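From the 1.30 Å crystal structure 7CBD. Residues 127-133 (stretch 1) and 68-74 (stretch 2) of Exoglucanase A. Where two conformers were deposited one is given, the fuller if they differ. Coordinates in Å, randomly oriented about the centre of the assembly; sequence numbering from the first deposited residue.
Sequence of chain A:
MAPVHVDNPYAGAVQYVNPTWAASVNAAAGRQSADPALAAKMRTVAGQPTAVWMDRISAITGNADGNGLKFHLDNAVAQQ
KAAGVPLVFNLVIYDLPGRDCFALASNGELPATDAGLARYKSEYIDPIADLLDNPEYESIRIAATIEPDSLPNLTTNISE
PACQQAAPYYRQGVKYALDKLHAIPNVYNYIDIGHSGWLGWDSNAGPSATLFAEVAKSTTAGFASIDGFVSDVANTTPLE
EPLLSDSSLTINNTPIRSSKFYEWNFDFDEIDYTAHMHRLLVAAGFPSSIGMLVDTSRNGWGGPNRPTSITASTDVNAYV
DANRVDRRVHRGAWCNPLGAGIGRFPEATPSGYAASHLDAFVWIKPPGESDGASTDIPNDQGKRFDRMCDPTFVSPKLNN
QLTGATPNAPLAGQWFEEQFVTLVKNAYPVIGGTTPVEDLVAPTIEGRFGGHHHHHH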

ATOM      1  N   PRO A 127      21.453   3.378   8.578  1.00  7.77           N
ATOM      2  CA  PRO A 127      20.936   4.200   9.687  1.00  8.53           C
ATOM      3  C   PRO A 127      19.562   3.773  10.160  1.00  8.33           C
ATOM      4  O   PRO A 127      19.264   3.894  11.353  1.00  9.06           O
ATOM      5  CB  PRO A 127      20.927   5.626   9.116  1.00  9.90           C
ATOM      6  CG  PRO A 127      21.839   5.584   7.934  1.00 12.51           C
ATOM      7  CD  PRO A 127      21.769   4.195   7.390  1.00  8.95           C
ATOM      8  N   ILE A 128      18.706   3.281   9.268  1.00  7.26           N
ATOM      9  CA  ILE A 128      17.414   2.770   9.714  1.00  7.22           C
ATOM     10  C   ILE A 128      17.607   1.560  10.626  1.00  7.16           C
ATOM     11  O   ILE A 128      17.049   1.492  11.728  1.00  7.60           O
ATOM     12  CB  ILE A 128      16.513   2.459   8.507  1.00  6.49           C
ATOM     13  CG1 ILE A 128      16.070   3.758   7.826  1.00  6.94           C
ATOM     14  CG2 ILE A 128      15.316   1.643   8.949  1.00  7.14           C
ATOM     15  CD1 ILE A 128      15.399   3.541   6.495  1.00  7.65           C
ATOM     16  N   ALA A 129      18.421   0.595  10.187  1.00  7.32           N
ATOM     17  CA  ALA A 129      18.673  -0.594  10.998  1.00  8.33           C
ATOM     18  C   ALA A 129      19.336  -0.234  12.323  1.00  8.57           C
ATOM     19  O   ALA A 129      19.039  -0.837  13.358  1.00  9.35           O
ATOM     20  CB  ALA A 129      19.538  -1.581  10.216  1.00 10.05           C
ATOM     21  N   ASP A 130      20.237   0.753  12.310  1.00 10.12           N
ATOM     22  CA  ASP A 130      20.900   1.169  13.542  0.56 11.69           C
ATOM     23  C   ASP A 130      19.893   1.694  14.556  1.00 11.35           C
ATOM     24  O   ASP A 130      20.028   1.459  15.762  1.00 13.24           O
ATOM     25  CB  ASP A 130      21.943   2.239  13.216  0.56 15.06           C
ATOM     26  CG  ASP A 130      22.835   2.571  14.390  0.56 18.68           C
ATOM     27  OD1 ASP A 130      22.945   1.741  15.310  0.56 19.42           O
ATOM     28  OD2 ASP A 130      23.429   3.669  14.385  0.56 20.94           O
ATOM     29  N   LEU A 131      18.882   2.419  14.087  1.00 10.32           N
ATOM     30  CA  LEU A 131      17.845   2.890  14.995  1.00 10.92           C
ATOM     31  C   LEU A 131      16.963   1.735  15.454  1.00  9.70           C
ATOM     32  O   LEU A 131      16.673   1.600  16.648  1.00 10.57           O
ATOM     33  CB  LEU A 131      17.009   3.970  14.313  1.00 12.60           C
ATOM     34  CG  LEU A 131      17.468   5.413  14.529  1.00 14.69           C
ATOM     35  CD1 LEU A 131      16.761   6.361  13.569  1.00 14.97           C
ATOM     36  CD2 LEU A 131      17.243   5.836  15.978  1.00 15.76           C
ATOM     37  N   LEU A 132      16.537   0.881  14.518  1.00  8.86           N
ATOM     38  CA  LEU A 132      15.617  -0.197  14.864  1.00  8.67           C
ATOM     39  C   LEU A 132      16.230  -1.191  15.837  1.00  9.42           C
ATOM     40  O   LEU A 132      15.506  -1.796  16.633  1.00 10.22           O
ATOM     41  CB  LEU A 132      15.180  -0.937  13.608  1.00  8.12           C
ATOM     42  CG  LEU A 132      14.325  -0.147  12.617  1.00  8.06           C
ATOM     43  CD1 LEU A 132      14.014  -1.004  11.405  1.00  9.46           C
ATOM     44  CD2 LEU A 132      13.040   0.342  13.278  1.00  9.66           C
ATOM     45  N   ASP A 133      17.550  -1.368  15.786  0.69  9.19           N
ATOM     46  CA  ASP A 133      18.260  -2.325  16.627  0.69 10.23           C
ATOM     47  C   ASP A 133      18.614  -1.763  17.998  0.69 10.55           C
ATOM     48  O   ASP A 133      19.225  -2.471  18.805  0.69 12.19           O
ATOM     49  CB  ASP A 133      19.536  -2.794  15.915  0.69 11.44           C
ATOM     50  CG  ASP A 133      19.985  -4.175  16.358  0.69 13.07           C
ATOM     51  OD1 ASP A 133      19.176  -4.919  16.951  0.69 13.62           O
ATOM     52  OD2 ASP A 133      21.160  -4.518  16.106  0.69 14.40           O
TER
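Stretch 2 68-74: GLKFHLD

Two helices can pack side by side, mainly through leucines, with no hydrogen bond between them, and the pair formed here by residues 127-132 and 69-74 of Exoglucanase A illustrates the point. Gly-68 occupies the N-cap position, with backbone angles (98/158) at which a CB would be jammed against the preceding carbonyl oxygen; from Leu-69 onward the chain is helical, with Leu-73 N bonded to Leu-69 O at 3.0 Å and Asp-74 N to Lys-70 O at 2.9 Å. This helix runs in nearly the same direction as its partner, crossing it at -25° with the axes 10.7 Å apart at closest approach. At this shallow angle successive turns meet: the CA of Leu-69 lies 7.8 Å from the CA of Ile-128, and the CA of Leu-73 lies 8.0 Å from the CA of Leu-132.

The apolar contacts follow this register. Leu-69 and Leu-73, one turn apart, both point toward the first helix, and Leu-131 points back toward them. Leu-69 CD2 touches Leu-131 CD1 at 3.9 Å and Ile-128 CG2 at 4.1 Å. One turn on, Leu-73 CD1 rests 4.1 Å from Leu-131 CB, while Leu-73 CD2 meets Leu-132 CD2 at 3.8 Å. Leu-131 thus bridges the two leucines, and its chi1 of -92° lies between the usual wells.

No hydrogen bond crosses between the helices; the salt bridge described here lies within the second. Lys-70 contributes the aliphatic base of its side chain, with CB 4.1 Å from Leu-131 CD2, but its end leads away from the first helix. There Lys-70 NZ forms a salt bridge with Asp-74 OD2 at 2.8 Å, one turn along the same helix. Phe-71 and His-72 make no contact with the first helix. The interface buries 261 Å², counting both sides.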

ATOM      1  N   GLY A  68      11.175  12.603  11.661  1.00  8.31           N
ATOM      2  CA  GLY A  68      12.261  11.652  11.758  1.00  6.97           C
ATOM      3  C   GLY A  68      11.829  10.324  12.358  1.00  7.43           C
ATOM      4  O   GLY A  68      10.841  10.218  13.092  1.00  7.33           O
ATOM      5  N   LEU A  69      12.616   9.292  12.057  1.00  6.78           N
ATOM      6  CA  LEU A  69      12.281   7.941  12.496  1.00  6.39           C
ATOM      7  C   LEU A  69      12.345   7.803  14.018  1.00  7.43           C
ATOM      8  O   LEU A  69      11.504   7.122  14.618  1.00  7.31           O
ATOM      9  CB  LEU A  69      13.205   6.940  11.803  1.00  7.24           C
ATOM     10  CG  LEU A  69      13.016   5.471  12.179  1.00  8.41           C
ATOM     11  CD1 LEU A  69      11.563   5.020  11.973  1.00  9.29           C
ATOM     12  CD2 LEU A  69      13.981   4.608  11.380  1.00  9.55           C
ATOM     13  N   LYS A  70      13.328   8.432  14.667  1.00  7.42           N
ATOM     14  CA  LYS A  70      13.446   8.284  16.115  1.00  7.35           C
ATOM     15  C   LYS A  70      12.198   8.800  16.826  1.00  7.57           C
ATOM     16  O   LYS A  70      11.723   8.186  17.789  1.00  7.90           O
ATOM     17  CB  LYS A  70      14.686   9.013  16.632  1.00  9.26           C
ATOM     18  CG  LYS A  70      14.771   9.044  18.166  1.00 11.91           C
ATOM     19  CD  LYS A  70      16.114   9.606  18.635  1.00 13.28           C
ATOM     20  CE  LYS A  70      16.032  10.307  19.993  1.00 17.48           C
ATOM     21  NZ  LYS A  70      15.451   9.486  21.079  1.00 17.49           N
ATOM     22  N   PHE A  71      11.660   9.932  16.361  1.00  7.24           N
ATOM     23  CA  PHE A  71      10.418  10.479  16.899  1.00  7.76           C
ATOM     24  C   PHE A  71       9.329   9.415  16.937  1.00  7.03           C
ATOM     25  O   PHE A  71       8.691   9.196  17.973  1.00  7.49           O
ATOM     26  CB  PHE A  71      10.012  11.675  16.028  1.00  8.44           C
ATOM     27  CG  PHE A  71       8.611  12.186  16.260  1.00  9.09           C
ATOM     28  CD1 PHE A  71       8.316  12.997  17.346  1.00 10.25           C
ATOM     29  CD2 PHE A  71       7.601  11.906  15.351  1.00 10.16           C
ATOM     30  CE1 PHE A  71       7.030  13.496  17.536  1.00 11.02           C
ATOM     31  CE2 PHE A  71       6.316  12.400  15.531  1.00 10.71           C
ATOM     32  CZ  PHE A  71       6.030  13.194  16.626  1.00 10.62           C
ATOM     33  N   HIS A  72       9.134   8.708  15.821  1.00  7.51           N
ATOM     34  CA  HIS A  72       8.077   7.699  15.752  1.00  6.76           C
ATOM     35  C   HIS A  72       8.372   6.490  16.630  1.00  6.96           C
ATOM     36  O   HIS A  72       7.465   5.957  17.280  1.00  7.90           O
ATOM     37  CB  HIS A  72       7.849   7.282  14.302  1.00  7.15           C
ATOM     38  CG  HIS A  72       7.310   8.386  13.458  1.00  7.40           C
ATOM     39  ND1 HIS A  72       6.041   8.895  13.623  1.00  8.58           N
ATOM     40  CD2 HIS A  72       7.886   9.114  12.474  1.00  8.76           C
ATOM     41  CE1 HIS A  72       5.848   9.874  12.758  1.00  8.43           C
ATOM     42  NE2 HIS A  72       6.955  10.032  12.055  1.00  9.09           N
ATOM     43  N   LEU A  73       9.622   6.026  16.650  1.00  7.28           N
ATOM     44  CA  LEU A  73       9.962   4.883  17.494  1.00  7.28           C
ATOM     45  C   LEU A  73       9.743   5.205  18.970  1.00  5.89           C
ATOM     46  O   LEU A  73       9.185   4.388  19.720  1.00  7.12           O
ATOM     47  CB  LEU A  73      11.398   4.443  17.228  1.00  7.68           C
ATOM     48  CG  LEU A  73      11.636   3.887  15.827  1.00  7.54           C
ATOM     49  CD1 LEU A  73      13.125   3.810  15.556  1.00  8.40           C
ATOM     50  CD2 LEU A  73      11.005   2.516  15.704  1.00  8.00           C
ATOM     51  N   ASP A  74      10.159   6.400  19.401  1.00  6.46           N
ATOM     52  CA  ASP A  74       9.910   6.826  20.777  1.00  7.10           C
ATOM     53  C   ASP A  74       8.414   6.921  21.066  1.00  6.85           C
ATOM     54  O   ASP A  74       7.950   6.497  22.134  1.00  7.76           O
ATOM     55  CB  ASP A  74      10.570   8.178  21.035  1.00  8.39           C
ATOM     56  CG  ASP A  74      12.086   8.110  21.045  1.00  9.72           C
ATOM     57  OD1 ASP A  74      12.662   7.010  21.221  1.00 10.56           O
ATOM     58  OD2 ASP A  74      12.706   9.189  20.881  1.00 10.57           O
TER